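Local coordinates for protein RNA-directed RNA polymerase (Infectious pancreatic necrosis virus, PDB 3ZED) that probably replicates and transcribes the viral genome as an RNA-dependent RNA polymerase, found both free and covalently attached to the genomic RNA, at residues Leu30-Phe35 / Ala153-Gln158; Phe133-Asn138 / Asn624-Thr629; Phe358-Gly363 / Phe574-Glu579; Leu729-Lys734 / Gln766-Leu771. All coordinates share one frame; numbering follows the deposited sequence. Where two conformers were deposited one is given.

Interaction 1 (Leu30-Phe35 / Ala153-Gln158); sequences LIPKRF and AIATLQ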
# COMPACT_ATOMS: atom_id res chain seq x y z
N LEU B 30 -20.09 3.97 34.32
CA LEU B 30 -20.14 3.05 33.18
C LEU B 30 -19.45 3.68 31.97
O LEU B 30 -18.61 3.04 31.33
CB LEU B 30 -21.59 2.66 32.81
CG LEU B 30 -21.79 1.96 31.43
CD1 LEU B 30 -21.28 0.52 31.44
CD2 LEU B 30 -23.24 2.01 30.99
N ILE B 31 -19.79 4.93 31.66
CA ILE B 31 -19.23 5.64 30.52
C ILE B 31 -17.88 6.25 30.89
O ILE B 31 -17.83 7.13 31.75
CB ILE B 31 -20.20 6.71 29.95
CG1 ILE B 31 -21.67 6.20 29.79
CG2 ILE B 31 -19.66 7.36 28.68
CD1 ILE B 31 -21.91 4.96 28.87
N PRO B 32 -16.78 5.82 30.23
CA PRO B 32 -15.47 6.44 30.50
C PRO B 32 -15.48 7.91 30.05
O PRO B 32 -16.27 8.28 29.19
CB PRO B 32 -14.50 5.60 29.65
CG PRO B 32 -15.28 4.34 29.30
CD PRO B 32 -16.68 4.79 29.16
N LYS B 33 -14.66 8.75 30.67
CA LYS B 33 -14.61 10.16 30.28
C LYS B 33 -13.96 10.31 28.91
O LYS B 33 -13.06 9.52 28.57
CB LYS B 33 -13.87 11.00 31.34
N ARG B 34 -14.42 11.30 28.11
CA ARG B 34 -13.82 11.63 26.82
C ARG B 34 -12.37 11.96 27.02
O ARG B 34 -12.00 12.58 28.03
CB ARG B 34 -14.50 12.85 26.16
CG ARG B 34 -15.72 12.58 25.30
CD ARG B 34 -15.49 11.62 24.15
NE ARG B 34 -14.60 12.09 23.08
CZ ARG B 34 -14.99 12.79 22.02
NH1 ARG B 34 -16.25 13.17 21.90
NH2 ARG B 34 -14.12 13.12 21.08
N PHE B 35 -11.53 11.53 26.09
CA PHE B 35 -10.12 11.81 26.15
C PHE B 35 -9.89 13.21 25.63
O PHE B 35 -10.41 13.57 24.56
CB PHE B 35 -9.33 10.77 25.34
CG PHE B 35 -7.87 11.09 25.13
CD1 PHE B 35 -7.00 11.21 26.22
CD2 PHE B 35 -7.35 11.23 23.85
CE1 PHE B 35 -5.64 11.47 26.02
CE2 PHE B 35 -5.99 11.49 23.65
CZ PHE B 35 -5.15 11.61 24.73
N ALA B 153 -11.60 -0.55 25.47
CA ALA B 153 -11.18 0.10 24.21
C ALA B 153 -11.60 1.60 24.21
O ALA B 153 -10.80 2.45 23.86
CB ALA B 153 -11.76 -0.62 23.01
N ILE B 154 -12.84 1.91 24.68
CA ILE B 154 -13.33 3.28 24.77
C ILE B 154 -12.47 4.07 25.78
O ILE B 154 -12.12 5.23 25.51
CB ILE B 154 -14.85 3.30 25.14
CG1 ILE B 154 -15.73 2.81 23.95
CG2 ILE B 154 -15.29 4.70 25.62
CD1 ILE B 154 -17.17 2.50 24.26
N ALA B 155 -12.10 3.43 26.91
CA ALA B 155 -11.30 4.05 27.97
C ALA B 155 -9.81 4.22 27.63
O ALA B 155 -9.20 5.14 28.16
CB ALA B 155 -11.43 3.25 29.25
N THR B 156 -9.22 3.37 26.76
CA THR B 156 -7.77 3.42 26.50
C THR B 156 -7.37 3.80 25.08
O THR B 156 -6.22 4.17 24.87
CB THR B 156 -7.12 2.08 26.86
OG1 THR B 156 -7.68 1.07 26.01
CG2 THR B 156 -7.31 1.73 28.34
N LEU B 157 -8.30 3.71 24.12
CA LEU B 157 -8.03 4.07 22.73
C LEU B 157 -8.63 5.44 22.38
O LEU B 157 -9.43 6.00 23.12
CB LEU B 157 -8.54 2.99 21.73
CG LEU B 157 -8.08 1.54 21.91
CD1 LEU B 157 -8.68 0.65 20.86
CD2 LEU B 157 -6.54 1.41 21.91
N GLN B 158 -8.23 5.97 21.23
CA GLN B 158 -8.75 7.19 20.67
C GLN B 158 -8.60 7.18 19.16
O GLN B 158 -7.48 7.06 18.66
CB GLN B 158 -8.07 8.44 21.28
CG GLN B 158 -8.60 9.77 20.72
CD GLN B 158 -10.07 9.95 21.01
OE1 GLN B 158 -10.48 10.04 22.16
NE2 GLN B 158 -10.89 9.95 19.96
O HOH W 1 -13.47 8.07 25.99
O HOH W 2 -12.71 9.73 24.02
O HOH W 3 -11.86 12.37 22.60

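Interaction 2 (Phe133-Asn138 / Asn624-Thr629); sequences FFLLEN and NPLLET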
# COMPACT_ATOMS: atom_id res chain seq x y z
N PHE B 133 -27.12 -3.11 28.68
CA PHE B 133 -28.52 -3.50 28.85
C PHE B 133 -28.73 -4.95 28.43
O PHE B 133 -29.42 -5.68 29.13
CB PHE B 133 -29.50 -2.60 28.06
CG PHE B 133 -30.93 -3.14 28.10
CD1 PHE B 133 -31.62 -3.29 29.30
CD2 PHE B 133 -31.56 -3.56 26.92
CE1 PHE B 133 -32.92 -3.80 29.33
CE2 PHE B 133 -32.87 -4.04 26.95
CZ PHE B 133 -33.55 -4.13 28.15
N PHE B 134 -28.15 -5.36 27.30
CA PHE B 134 -28.37 -6.73 26.86
C PHE B 134 -27.61 -7.72 27.73
O PHE B 134 -28.07 -8.86 27.87
CB PHE B 134 -28.09 -6.88 25.35
CG PHE B 134 -29.19 -6.28 24.50
CD1 PHE B 134 -30.50 -6.77 24.57
CD2 PHE B 134 -28.93 -5.24 23.62
CE1 PHE B 134 -31.52 -6.23 23.77
CE2 PHE B 134 -29.95 -4.68 22.83
CZ PHE B 134 -31.24 -5.18 22.91
N LEU B 135 -26.49 -7.30 28.40
CA LEU B 135 -25.79 -8.21 29.31
C LEU B 135 -26.66 -8.47 30.58
O LEU B 135 -26.60 -9.56 31.18
CB LEU B 135 -24.39 -7.69 29.71
CG LEU B 135 -23.56 -8.63 30.61
CD1 LEU B 135 -22.86 -9.67 29.80
CD2 LEU B 135 -22.54 -7.87 31.43
N LEU B 136 -27.45 -7.45 30.98
CA LEU B 136 -28.39 -7.49 32.10
C LEU B 136 -29.51 -8.49 31.87
O LEU B 136 -30.07 -8.99 32.84
CB LEU B 136 -29.03 -6.10 32.33
CG LEU B 136 -28.15 -4.96 32.85
CD1 LEU B 136 -28.94 -3.66 32.86
CD2 LEU B 136 -27.56 -5.26 34.23
N GLU B 137 -29.86 -8.76 30.60
CA GLU B 137 -30.99 -9.62 30.18
C GLU B 137 -30.61 -10.97 29.57
O GLU B 137 -31.49 -11.80 29.40
CB GLU B 137 -31.84 -8.87 29.13
CG GLU B 137 -32.64 -7.70 29.67
CD GLU B 137 -33.79 -7.28 28.79
OE1 GLU B 137 -33.63 -7.25 27.55
OE2 GLU B 137 -34.86 -6.94 29.36
N ASN B 138 -29.35 -11.16 29.17
CA ASN B 138 -28.95 -12.40 28.50
C ASN B 138 -27.72 -13.04 29.13
O ASN B 138 -26.71 -12.37 29.32
CB ASN B 138 -28.65 -12.11 27.03
CG ASN B 138 -29.79 -11.57 26.21
OD1 ASN B 138 -30.55 -12.32 25.61
ND2 ASN B 138 -29.87 -10.27 26.08
N ASN B 624 -20.67 -12.76 17.45
CA ASN B 624 -20.48 -12.35 18.86
C ASN B 624 -21.89 -12.11 19.40
O ASN B 624 -22.52 -11.13 18.98
CB ASN B 624 -19.57 -11.13 18.97
CG ASN B 624 -19.27 -10.74 20.38
OD1 ASN B 624 -20.15 -10.48 21.20
ND2 ASN B 624 -18.00 -10.64 20.69
N PRO B 625 -22.46 -12.98 20.28
CA PRO B 625 -23.87 -12.84 20.63
C PRO B 625 -24.24 -11.53 21.30
O PRO B 625 -25.26 -10.96 20.94
CB PRO B 625 -24.18 -14.07 21.50
CG PRO B 625 -22.84 -14.55 21.97
CD PRO B 625 -21.90 -14.23 20.84
N LEU B 626 -23.42 -11.03 22.22
CA LEU B 626 -23.75 -9.75 22.83
C LEU B 626 -23.65 -8.61 21.82
O LEU B 626 -24.56 -7.78 21.73
CB LEU B 626 -22.85 -9.45 24.05
CG LEU B 626 -23.35 -8.31 24.97
CD1 LEU B 626 -24.59 -8.73 25.75
CD2 LEU B 626 -22.24 -7.82 25.90
N LEU B 627 -22.58 -8.58 21.04
CA LEU B 627 -22.36 -7.54 20.06
C LEU B 627 -23.45 -7.54 18.98
O LEU B 627 -23.95 -6.47 18.64
CB LEU B 627 -20.95 -7.66 19.41
CG LEU B 627 -20.55 -6.61 18.37
CD1 LEU B 627 -20.61 -5.18 18.95
CD2 LEU B 627 -19.16 -6.90 17.81
N GLU B 628 -23.82 -8.74 18.48
CA GLU B 628 -24.83 -8.93 17.47
C GLU B 628 -26.22 -8.52 18.01
O GLU B 628 -26.95 -7.87 17.29
CB GLU B 628 -24.82 -10.39 16.94
CG GLU B 628 -26.00 -10.81 16.08
CD GLU B 628 -26.34 -9.96 14.87
OE1 GLU B 628 -25.43 -9.31 14.31
OE2 GLU B 628 -27.50 -10.02 14.43
N THR B 629 -26.57 -8.87 19.26
CA THR B 629 -27.87 -8.50 19.84
C THR B 629 -27.98 -6.97 19.93
O THR B 629 -28.99 -6.42 19.47
CB THR B 629 -28.09 -9.17 21.20
OG1 THR B 629 -27.70 -10.55 21.12
CG2 THR B 629 -29.54 -9.07 21.66

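Interaction 3 (Phe358-Gly363 / Phe574-Glu579); sequences FSPFHG and FVPVLE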
# COMPACT_ATOMS: atom_id res chain seq x y z
N PHE B 358 -5.75 -10.98 -2.45
CA PHE B 358 -6.55 -11.95 -1.70
C PHE B 358 -7.76 -11.32 -1.04
O PHE B 358 -7.66 -10.23 -0.48
CB PHE B 358 -5.71 -12.66 -0.62
CG PHE B 358 -6.49 -13.48 0.40
CD1 PHE B 358 -6.96 -14.74 0.08
CD2 PHE B 358 -6.73 -12.99 1.68
CE1 PHE B 358 -7.66 -15.49 1.01
CE2 PHE B 358 -7.43 -13.75 2.62
CZ PHE B 358 -7.86 -15.01 2.29
N SER B 359 -8.87 -12.04 -1.08
CA SER B 359 -10.10 -11.71 -0.37
C SER B 359 -10.53 -12.95 0.42
O SER B 359 -10.55 -14.04 -0.16
CB SER B 359 -11.20 -11.28 -1.34
OG SER B 359 -12.40 -11.11 -0.60
N PRO B 360 -10.85 -12.84 1.73
CA PRO B 360 -11.27 -14.04 2.48
C PRO B 360 -12.71 -14.43 2.16
O PRO B 360 -13.15 -15.54 2.48
CB PRO B 360 -11.10 -13.63 3.94
CG PRO B 360 -11.35 -12.12 3.94
CD PRO B 360 -10.86 -11.62 2.59
N PHE B 361 -13.46 -13.50 1.54
CA PHE B 361 -14.85 -13.71 1.19
C PHE B 361 -14.98 -14.56 -0.07
O PHE B 361 -13.98 -14.86 -0.72
CB PHE B 361 -15.58 -12.36 1.06
CG PHE B 361 -15.66 -11.68 2.42
CD1 PHE B 361 -16.50 -12.18 3.42
CD2 PHE B 361 -14.86 -10.59 2.72
CE1 PHE B 361 -16.53 -11.60 4.69
CE2 PHE B 361 -14.89 -10.01 3.97
CZ PHE B 361 -15.73 -10.52 4.95
N HIS B 362 -16.21 -15.03 -0.36
CA HIS B 362 -16.52 -15.85 -1.53
C HIS B 362 -15.63 -17.12 -1.59
O HIS B 362 -15.13 -17.52 -2.65
CB HIS B 362 -16.44 -14.99 -2.82
CG HIS B 362 -17.45 -13.88 -2.79
ND1 HIS B 362 -17.07 -12.57 -2.56
CD2 HIS B 362 -18.81 -13.94 -2.82
CE1 HIS B 362 -18.19 -11.87 -2.48
NE2 HIS B 362 -19.26 -12.65 -2.63
N GLY B 363 -15.43 -17.72 -0.41
CA GLY B 363 -14.66 -18.94 -0.23
C GLY B 363 -13.16 -18.81 -0.11
O GLY B 363 -12.49 -19.84 -0.03
N PHE B 574 -14.87 -23.19 6.27
CA PHE B 574 -14.38 -22.11 7.10
C PHE B 574 -14.76 -20.79 6.43
O PHE B 574 -14.72 -20.67 5.20
CB PHE B 574 -12.87 -22.18 7.31
CG PHE B 574 -12.48 -23.28 8.26
CD1 PHE B 574 -12.40 -23.05 9.62
CD2 PHE B 574 -12.17 -24.55 7.78
CE1 PHE B 574 -12.02 -24.07 10.50
CE2 PHE B 574 -11.82 -25.57 8.67
CZ PHE B 574 -11.75 -25.33 10.02
N VAL B 575 -15.18 -19.84 7.26
CA VAL B 575 -15.59 -18.50 6.81
C VAL B 575 -14.77 -17.46 7.59
O VAL B 575 -14.35 -17.76 8.72
CB VAL B 575 -17.12 -18.28 6.93
CG1 VAL B 575 -17.89 -19.24 6.04
CG2 VAL B 575 -17.59 -18.39 8.39
N PRO B 576 -14.51 -16.25 7.06
CA PRO B 576 -13.74 -15.29 7.84
C PRO B 576 -14.58 -14.51 8.85
O PRO B 576 -15.76 -14.21 8.62
CB PRO B 576 -13.19 -14.34 6.79
CG PRO B 576 -14.24 -14.33 5.71
CD PRO B 576 -14.86 -15.70 5.73
N VAL B 577 -13.94 -14.15 9.95
CA VAL B 577 -14.45 -13.23 10.95
C VAL B 577 -13.29 -12.28 11.26
O VAL B 577 -12.12 -12.71 11.41
CB VAL B 577 -15.10 -13.84 12.23
CG1 VAL B 577 -16.34 -14.65 11.90
CG2 VAL B 577 -14.10 -14.64 13.08
N LEU B 578 -13.61 -10.99 11.34
CA LEU B 578 -12.58 -10.00 11.64
C LEU B 578 -11.91 -10.34 12.95
O LEU B 578 -12.63 -10.68 13.90
CB LEU B 578 -13.21 -8.58 11.70
CG LEU B 578 -12.21 -7.44 11.81
CD1 LEU B 578 -11.32 -7.34 10.54
CD2 LEU B 578 -12.92 -6.15 12.04
N GLU B 579 -10.56 -10.28 13.01
CA GLU B 579 -9.80 -10.54 14.23
C GLU B 579 -10.43 -9.75 15.38
O GLU B 579 -10.75 -8.58 15.19
CB GLU B 579 -8.32 -10.15 14.04
CG GLU B 579 -7.36 -11.04 14.82
CD GLU B 579 -7.23 -12.47 14.34
OE1 GLU B 579 -7.59 -12.75 13.18
OE2 GLU B 579 -6.80 -13.33 15.14

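Interaction 4 (Leu729-Lys734 / Gln766-Leu771); sequences LDQRTK and QQQQLL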
# COMPACT_ATOMS: atom_id res chain seq x y z
N LEU B 729 19.83 -3.09 -18.54
CA LEU B 729 19.04 -2.55 -17.43
C LEU B 729 19.76 -2.77 -16.10
O LEU B 729 19.74 -1.88 -15.24
CB LEU B 729 17.63 -3.16 -17.39
CG LEU B 729 16.58 -2.28 -16.73
CD1 LEU B 729 16.15 -1.14 -17.68
CD2 LEU B 729 15.39 -3.12 -16.26
N ASP B 730 20.41 -3.92 -15.93
CA ASP B 730 21.22 -4.20 -14.75
C ASP B 730 22.48 -3.29 -14.72
O ASP B 730 22.82 -2.77 -13.67
CB ASP B 730 21.62 -5.68 -14.70
CG ASP B 730 22.25 -6.10 -13.39
OD1 ASP B 730 21.72 -5.70 -12.32
OD2 ASP B 730 23.25 -6.86 -13.42
N GLN B 731 23.13 -3.08 -15.88
CA GLN B 731 24.32 -2.22 -16.02
C GLN B 731 23.97 -0.77 -15.65
O GLN B 731 24.76 -0.09 -14.97
CB GLN B 731 24.89 -2.30 -17.44
CG GLN B 731 25.56 -3.64 -17.77
CD GLN B 731 25.90 -3.82 -19.24
OE1 GLN B 731 25.88 -2.88 -20.03
NE2 GLN B 731 26.26 -5.03 -19.64
N ARG B 732 22.74 -0.33 -16.05
CA ARG B 732 22.14 0.98 -15.80
C ARG B 732 22.11 1.32 -14.28
O ARG B 732 22.22 2.49 -13.91
CB ARG B 732 20.72 1.00 -16.40
CG ARG B 732 20.00 2.34 -16.35
CD ARG B 732 18.70 2.33 -17.14
NE ARG B 732 18.89 2.46 -18.59
CZ ARG B 732 19.10 3.61 -19.22
NH1 ARG B 732 19.22 4.74 -18.54
NH2 ARG B 732 19.21 3.63 -20.54
N THR B 733 22.01 0.30 -13.41
CA THR B 733 21.97 0.47 -11.94
C THR B 733 23.36 0.72 -11.36
O THR B 733 23.45 1.17 -10.22
CB THR B 733 21.29 -0.73 -11.23
OG1 THR B 733 22.15 -1.87 -11.25
CG2 THR B 733 19.92 -1.07 -11.80
N LYS B 734 24.42 0.44 -12.14
CA LYS B 734 25.82 0.55 -11.72
C LYS B 734 26.56 1.74 -12.34
O LYS B 734 27.52 2.21 -11.73
CB LYS B 734 26.57 -0.75 -12.07
CG LYS B 734 26.06 -1.98 -11.31
CD LYS B 734 26.20 -3.24 -12.15
CE LYS B 734 25.80 -4.48 -11.40
NZ LYS B 734 25.91 -5.68 -12.27
N GLN B 766 27.88 -6.08 -24.56
CA GLN B 766 29.25 -6.59 -24.47
C GLN B 766 30.24 -5.43 -24.48
O GLN B 766 31.19 -5.41 -23.68
CB GLN B 766 29.54 -7.58 -25.61
N GLN B 767 29.99 -4.43 -25.34
CA GLN B 767 30.77 -3.20 -25.46
C GLN B 767 30.70 -2.40 -24.15
O GLN B 767 31.73 -1.98 -23.63
CB GLN B 767 30.22 -2.38 -26.64
CG GLN B 767 31.10 -1.24 -27.13
CD GLN B 767 30.40 -0.49 -28.24
OE1 GLN B 767 30.04 0.68 -28.09
NE2 GLN B 767 30.15 -1.17 -29.36
N GLN B 768 29.48 -2.23 -23.60
CA GLN B 768 29.24 -1.50 -22.36
C GLN B 768 29.85 -2.23 -21.14
O GLN B 768 30.35 -1.57 -20.24
CB GLN B 768 27.74 -1.27 -22.16
CG GLN B 768 27.44 -0.09 -21.23
CD GLN B 768 26.01 0.37 -21.33
OE1 GLN B 768 25.67 1.26 -22.11
NE2 GLN B 768 25.14 -0.23 -20.53
N GLN B 769 29.85 -3.57 -21.15
CA GLN B 769 30.45 -4.39 -20.08
C GLN B 769 31.96 -4.12 -19.99
O GLN B 769 32.50 -4.07 -18.88
CB GLN B 769 30.17 -5.88 -20.32
CG GLN B 769 30.34 -6.77 -19.09
CD GLN B 769 29.22 -6.59 -18.10
OE1 GLN B 769 28.09 -7.06 -18.30
NE2 GLN B 769 29.51 -5.92 -16.99
N LEU B 770 32.63 -3.93 -21.16
CA LEU B 770 34.06 -3.65 -21.25
C LEU B 770 34.42 -2.29 -20.67
O LEU B 770 35.38 -2.21 -19.91
CB LEU B 770 34.58 -3.72 -22.70
CG LEU B 770 34.58 -5.08 -23.40
CD1 LEU B 770 34.89 -4.91 -24.86
CD2 LEU B 770 35.59 -6.03 -22.77
N LEU B 771 33.66 -1.21 -21.01
CA LEU B 771 33.94 0.14 -20.49
C LEU B 771 33.67 0.25 -18.98
O LEU B 771 34.15 1.20 -18.35
CB LEU B 771 33.22 1.26 -21.27
CG LEU B 771 31.71 1.18 -21.49
CD1 LEU B 771 30.94 1.94 -20.40
CD2 LEU B 771 31.34 1.73 -22.87

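Interaction 1 (Leu30-Phe35 / Ala153-Gln158)
The pyrrolidine of Pro32 lies across the last turn of helix 143-156: its CG reaches Ile154 CG2 at 3.7 Å, the two side chains crossing at about a right angle, while Pro32 CB rests 3.9 Å from Ala155 CB. Ile154 presents that methyl because CG2 stands anti to its backbone N.

Where the helix gives way to strand 157-160, Leu157 being the first residue to leave helical angles, Gln158 takes over; it and Pro32 bury the most surface in the contact. The strand pairs antiparallel with strand 299-310 in a mixed sheet of the palm region. With Pro32 on Ile154 and Ala155, and Phe35 on Gln158, the N-terminal loop 30-35 is laid over this helix-to-strand junction. The side chain of Gln158 bends at chi2 (61°) and meets Phe35 at the ring edge: Gln158 CG is 3.7 Å from Phe35 CD2, and Gln158 OE1, 3.5 Å from Phe35 CB, lies in the ring plane. Ring and amide planes differ by 17°. Trp314 packs edge-to-face with the same ring.

Polar linkage runs through water. Two waters donate to Gln158 OE1; one accepts from Phe35 N at 3.0 Å, and the other accepts from Arg34 NE at 2.8 Å and donates to Phe35 O. Gln158 NE2 is held by Gly121 O, which together with the waters probably fixes the amide's rotation. A further water donates to both Lys33 O and Ile154 O.

Interaction 2 (Phe133-Asn138 / Asn624-Thr629)
Phe134 runs along the side of helix 625-645 and meets two of its residues, one helical turn apart. From CB outward, the first partner is Leu626: its CD1 lies 4.0 Å from Phe134 CB. That same methyl also reaches the backbone, 3.6 Å from Leu135 N, and touches Leu135 CB, so it settles against the surface of helix 125-137 instead of meeting a single side chain.

Past CB, Phe134 CG, CD1 and CE1 come under Thr629 CG2, the closest approach being 3.8 Å to CD1. The methyl sits 4.0 Å from the ring centroid and 16° off the ring normal, the geometry of a CH-pi contact over the face. Thr629 CG2 is turned there by standing anti to its backbone N, with OG1 on another branch and directed to Pro625 O. On the ring's other side, Phe134 CD2 nears Thr629 C and Phe134 CE2 is 3.9 Å from Thr629 O. Phe133 CD2 lies over the opposite face, and His633 packs edge-to-face with the ring.

The two helix segments pass 10.0 Å apart at 121°, a palm helix meeting a thumb helix. The polar bonds seen between these residues stay within a segment: Asn624 OD1 caps helix 625-645 by accepting from Leu627 N, and Asn138 ND2 donates to Phe134 O at 2.9 Å, nearly straight at 166°. Cohesion between the segments therefore rests on dispersion and CH-pi attraction.

Interaction 3 (Phe358-Gly363 / Phe574-Glu579)
Pro576 wedges its CB-CG edge into the corner formed by Pro360 and the ring of Phe361, and with these two it makes up the whole side-chain contact. Its CB lies 3.6 Å from Pro360 CB; the two side chains cross at about a right angle, meeting through their CB and CG atoms. Pro576 CG is shared between the partners, 3.7 Å from Pro360 CB and likewise 3.7 Å from Phe361 CE1.

Towards Phe361 the approach is over the ring. Pro576 CG stands 4.1 Å from the ring centroid, 26° off the normal, which meets the definition of a CH-pi contact; the nearest ring atoms, CE1 and CD1, place it towards one side of the centre. Phe361 reaches this position with CG anti to its carbonyl carbon (chi1 -67°), which turns one face of the ring to Pro576 CG. The carbonyl oxygen Pro360 O also lies 3.6 Å from Pro576 CG, adding backbone to the packing.

Strand 573-578 is an outer strand of a three-stranded antiparallel sheet, and Pro576 projects from it against the loop that leads into helix 364-377. The contact thus joins a loop of the palm region to a strand of the thumb region. The neighbouring strand contributes Trp563, which packs edge-to-face with Phe361 and touches Pro360, while Met365 of the helix touches Pro576.

All three contacting residues are buried. With no polar bond found between the segments, the attraction comes from dispersion between apolar carbons and from the one CH-pi contact made by Pro576 CG.

Interaction 4 (Leu729-Lys734 / Gln766-Leu771)
Gln731 uses both ends of its amide to grip two consecutive glutamines of the facing helix. Gln768 NE2 donates to Gln731 OE1 at 2.8 Å, with an N-H...O angle of 136°. The donor lies in the carbonyl plane of Gln731, whereas the acceptor is tilted from the amide plane of Gln768, so the bond is short yet bent. On the other end, Gln731 NE2 gives a weak bond to Gln769 OE1 at 3.0 Å. The Gln731 amide is turned 63° from that of Gln768 and 80° from that of Gln769, so neither pair lies flat together.

Each amide of the Gln731-Gln768 pair also lies against the aliphatic stem of the other: Gln731 OE1 is 3.3 Å from Gln768 CB, and Gln768 NE2 passes 3.7 Å from Gln731 CB. Both side chains are extended beyond CG, reaching towards each other, while Gln769 bends at chi2 to bring its oxygen to Gln731 NE2. A weak bond from Gln731 NE2 to Ala765 O further limits rotation of this amide, which is buried.

Outside this shell, the end of 729-734 is tied to itself. Thr733 OG1 donates to Asp730 O at 2.7 Å, and Lys734 NZ forms a salt bridge with Asp730 OD2 at 3.1 Å, coming from above the carboxylate plane. Asn194 ND2 donates to the other carboxylate oxygen, Asp730 OD1.

Helix 724-732 is thus joined to helix 757-771 in the C-terminal region. Gln768 also touches Gln743 and Ala746 of helix 740-752, and Leu729 and Arg732 face helices 412-426 and 438-452 respectively.

From the N terminus, loop 30-35 makes interaction 1 with residues 153-158, closing a loop of 117 residues. Helix 125-137, inside that loop, then supplies 133-138 to interaction 2, whose partner comes only at 624-629; the two contacts therefore cross along the chain, with centres about 20 Å apart. The long span of interaction 2 encloses interaction 3, which joins the loop before helix 364-377 to strand 573-578. Interactions 2 and 3 both link the palm region to the thumb region. Interaction 4 follows in series, closing a short 31-residue loop within the C-terminal region, its centre about 61 Å from that of interaction 1 and across the chain's centre.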